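Local coordinates for allantoin racemase (Pseudomonas fluorescens, PDB 5LG5), which racemises allantoin, interconverting its two enantiomers, and probably acts likewise on other 5-substituted hydantoins, at residues P37-E42 and A54-D59. Sequence-based numbering, arbitrary orientation.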
ATOM      1  N   PRO E  37      33.220  -0.300  16.526  1.00 18.29           N
ATOM      2  CA  PRO E  37      32.666  -1.092  17.637  1.00 16.47           C
ATOM      3  C   PRO E  37      33.702  -2.039  18.230  1.00 19.03           C
ATOM      4  O   PRO E  37      34.628  -2.409  17.513  1.00 18.57           O
ATOM      5  CB  PRO E  37      31.556  -1.914  16.963  1.00 15.89           C
ATOM      6  CG  PRO E  37      31.170  -1.108  15.752  1.00 18.19           C
ATOM      7  CD  PRO E  37      32.465  -0.489  15.277  1.00 16.27           C
ATOM      8  N   TYR E  38      33.539  -2.437  19.491  1.00 16.61           N
ATOM      9  CA  TYR E  38      34.521  -3.297  20.149  1.00 20.74           C
ATOM     10  C   TYR E  38      34.387  -4.744  19.691  1.00 23.18           C
ATOM     11  O   TYR E  38      35.286  -5.559  19.912  1.00 23.82           O
ATOM     12  CB  TYR E  38      34.359  -3.244  21.667  1.00 16.96           C
ATOM     13  CG  TYR E  38      34.656  -1.906  22.288  1.00 18.57           C
ATOM     14  CD1 TYR E  38      33.888  -1.436  23.343  1.00 22.01           C
ATOM     15  CD2 TYR E  38      35.705  -1.116  21.832  1.00 19.82           C
ATOM     16  CE1 TYR E  38      34.146  -0.219  23.927  1.00 23.32           C
ATOM     17  CE2 TYR E  38      35.971   0.118  22.413  1.00 16.90           C
ATOM     18  CZ  TYR E  38      35.187   0.553  23.460  1.00 20.91           C
ATOM     19  OH  TYR E  38      35.425   1.770  24.054  1.00 26.10           O
ATOM     20  N   PHE E  39      33.250  -5.072  19.078  1.00 20.95           N
ATOM     21  CA  PHE E  39      33.048  -6.411  18.528  1.00 20.30           C
ATOM     22  C   PHE E  39      32.139  -6.385  17.300  1.00 20.88           C
ATOM     23  O   PHE E  39      31.647  -5.319  16.896  1.00 19.08           O
ATOM     24  CB  PHE E  39      32.513  -7.375  19.584  1.00 22.71           C
ATOM     25  CG  PHE E  39      31.171  -6.997  20.126  1.00 20.05           C
ATOM     26  CD1 PHE E  39      31.058  -6.084  21.164  1.00 19.23           C
ATOM     27  CD2 PHE E  39      30.017  -7.571  19.600  1.00 22.03           C
ATOM     28  CE1 PHE E  39      29.814  -5.739  21.674  1.00 19.46           C
ATOM     29  CE2 PHE E  39      28.765  -7.240  20.101  1.00 23.35           C
ATOM     30  CZ  PHE E  39      28.663  -6.319  21.139  1.00 19.23           C
ATOM     31  N   GLY E  40      31.939  -7.557  16.702  1.00 18.58           N
ATOM     32  CA  GLY E  40      31.151  -7.683  15.486  1.00 17.70           C
ATOM     33  C   GLY E  40      31.947  -8.216  14.308  1.00 20.49           C
ATOM     34  O   GLY E  40      33.112  -8.596  14.460  1.00 21.79           O
ATOM     35  N   ALA E  41      31.308  -8.284  13.139  1.00 16.50           N
ATOM     36  CA  ALA E  41      31.949  -8.806  11.936  1.00 18.82           C
ATOM     37  C   ALA E  41      32.793  -7.724  11.248  1.00 18.09           C
ATOM     38  O   ALA E  41      32.529  -6.529  11.403  1.00 14.08           O
ATOM     39  CB  ALA E  41      30.904  -9.375  10.979  1.00 22.75           C
ATOM     40  N   GLU E  42      33.811  -8.128  10.490  1.00 17.07           N
ATOM     41  CA  GLU E  42      34.666  -7.139   9.824  1.00 16.46           C
ATOM     42  C   GLU E  42      33.924  -6.457   8.678  1.00 14.24           C
ATOM     43  O   GLU E  42      34.301  -5.388   8.209  1.00 17.22           O
ATOM     44  CB  GLU E  42      35.966  -7.788   9.335  1.00 18.74           C
ATOM     45  CG  GLU E  42      35.770  -8.903   8.317  1.00 20.20           C
ATOM     46  CD  GLU E  42      37.089  -9.488   7.846  1.00 21.31           C
ATOM     47  OE1 GLU E  42      38.103  -8.764   7.862  1.00 25.77           O
ATOM     48  OE2 GLU E  42      37.113 -10.677   7.480  1.00 21.77           O
ATOM     49  N   ALA E  54      24.110  -4.176  15.368  1.00 11.12           N
ATOM     50  CA  ALA E  54      23.203  -3.302  16.126  1.00 12.76           C
ATOM     51  C   ALA E  54      23.642  -3.147  17.573  1.00 10.85           C
ATOM     52  O   ALA E  54      23.770  -2.036  18.079  1.00 12.34           O
ATOM     53  CB  ALA E  54      21.757  -3.837  16.082  1.00 11.86           C
ATOM     54  N   ILE E  55      23.879  -4.274  18.226  1.00 10.98           N
ATOM     55  CA  ILE E  55      24.271  -4.288  19.633  1.00 13.58           C
ATOM     56  C   ILE E  55      25.665  -3.737  19.821  1.00 14.28           C
ATOM     57  O   ILE E  55      25.936  -3.014  20.775  1.00 15.85           O
ATOM     58  CB  ILE E  55      24.228  -5.721  20.216  1.00 16.73           C
ATOM     59  CG1 ILE E  55      22.793  -6.208  20.255  1.00 18.03           C
ATOM     60  CG2 ILE E  55      24.758  -5.734  21.639  1.00 25.87           C
ATOM     61  CD1 ILE E  55      21.909  -5.189  20.928  1.00 20.76           C
ATOM     62  N   ALA E  56      26.554  -4.115  18.909  1.00 15.15           N
ATOM     63  CA  ALA E  56      27.933  -3.641  18.942  1.00 12.97           C
ATOM     64  C   ALA E  56      27.995  -2.125  18.889  1.00 14.35           C
ATOM     65  O   ALA E  56      28.731  -1.507  19.655  1.00 13.83           O
ATOM     66  CB  ALA E  56      28.720  -4.245  17.791  1.00 12.23           C
ATOM     67  N   VAL E  57      27.219  -1.532  17.980  1.00 14.76           N
ATOM     68  CA  VAL E  57      27.209  -0.081  17.810  1.00 13.83           C
ATOM     69  C   VAL E  57      26.657   0.599  19.057  1.00 14.22           C
ATOM     70  O   VAL E  57      27.221   1.573  19.557  1.00 14.13           O
ATOM     71  CB  VAL E  57      26.398   0.334  16.542  1.00 15.74           C
ATOM     72  CG1 VAL E  57      26.088   1.829  16.550  1.00 13.06           C
ATOM     73  CG2 VAL E  57      27.159  -0.058  15.264  1.00 12.86           C
ATOM     74  N   MET E  58      25.544   0.073  19.557  1.00 13.28           N
ATOM     75  CA  MET E  58      24.945   0.585  20.786  1.00 12.79           C
ATOM     76  C   MET E  58      25.935   0.526  21.947  1.00 13.47           C
ATOM     77  O   MET E  58      26.121   1.497  22.685  1.00 14.93           O
ATOM     78  CB  MET E  58      23.673  -0.208  21.121  1.00 14.48           C
ATOM     79  CG  MET E  58      22.453   0.173  20.292  1.00 13.81           C
ATOM     80  SD  MET E  58      20.981  -0.761  20.783  1.00 16.50           S
ATOM     81  CE  MET E  58      20.876  -1.848  19.373  1.00 14.56           C
ATOM     82  N   ASP E  59      26.587  -0.620  22.072  1.00 14.14           N
ATOM     83  CA  ASP E  59      27.644  -0.820  23.061  1.00 17.58           C
ATOM     84  C   ASP E  59      28.761   0.232  22.938  1.00 14.64           C
ATOM     85  O   ASP E  59      29.157   0.877  23.917  1.00 12.67           O
ATOM     86  CB  ASP E  59      28.211  -2.239  22.893  1.00 15.88           C
ATOM     87  CG  ASP E  59      29.357  -2.538  23.855  1.00 21.85           C
ATOM     88  OD1 ASP E  59      30.517  -2.719  23.405  1.00 17.99           O
ATOM     89  OD2 ASP E  59      29.078  -2.614  25.065  1.00 13.53           O
TER
HETATM   90  O   HOH W   1      31.161  -2.408  20.662  1.00 12.20           O
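Phe39 lays one face of its ring over Ala56 on helix 47-63: the methyl CB stands 3.9 Å from the ring centroid and 16° off the normal, which meets the geometry of a CH-pi contact. A chi1 of 63° sets CG between the backbone N and the carbonyl carbon, and the ring reaches across until CZ lies 3.5 Å from Ala56 CA. At the ring's edge, CG2 of Ile55 comes in the plane, 4.0 Å from CZ. Ala56 CB also meets Pro37 CB at 3.8 Å, well to one side of the ring, and its closest neighbour is Phe39 O, 3.2 Å away. Asp59 OD1 stands 3.6 Å from Phe39 CE1, near the ring plane, with ring and carboxylate planes 49° apart. A water bound by Tyr38 N at 2.7 Å donates to Ala56 O and, at 2.8 Å, to OD1 of the buried Asp59, bridging loop and helix. An alanine in place of Phe39 would probably strip the ring from over the Ala56 methyl and open a gap beside Ile55 CG2. The contact thus packs the loop after strand 31-35 onto helix 47-63, within the connection to strand 70-74 of the parallel sheet; Gly40 and Ala41 pair antiparallel with a second subunit's strand.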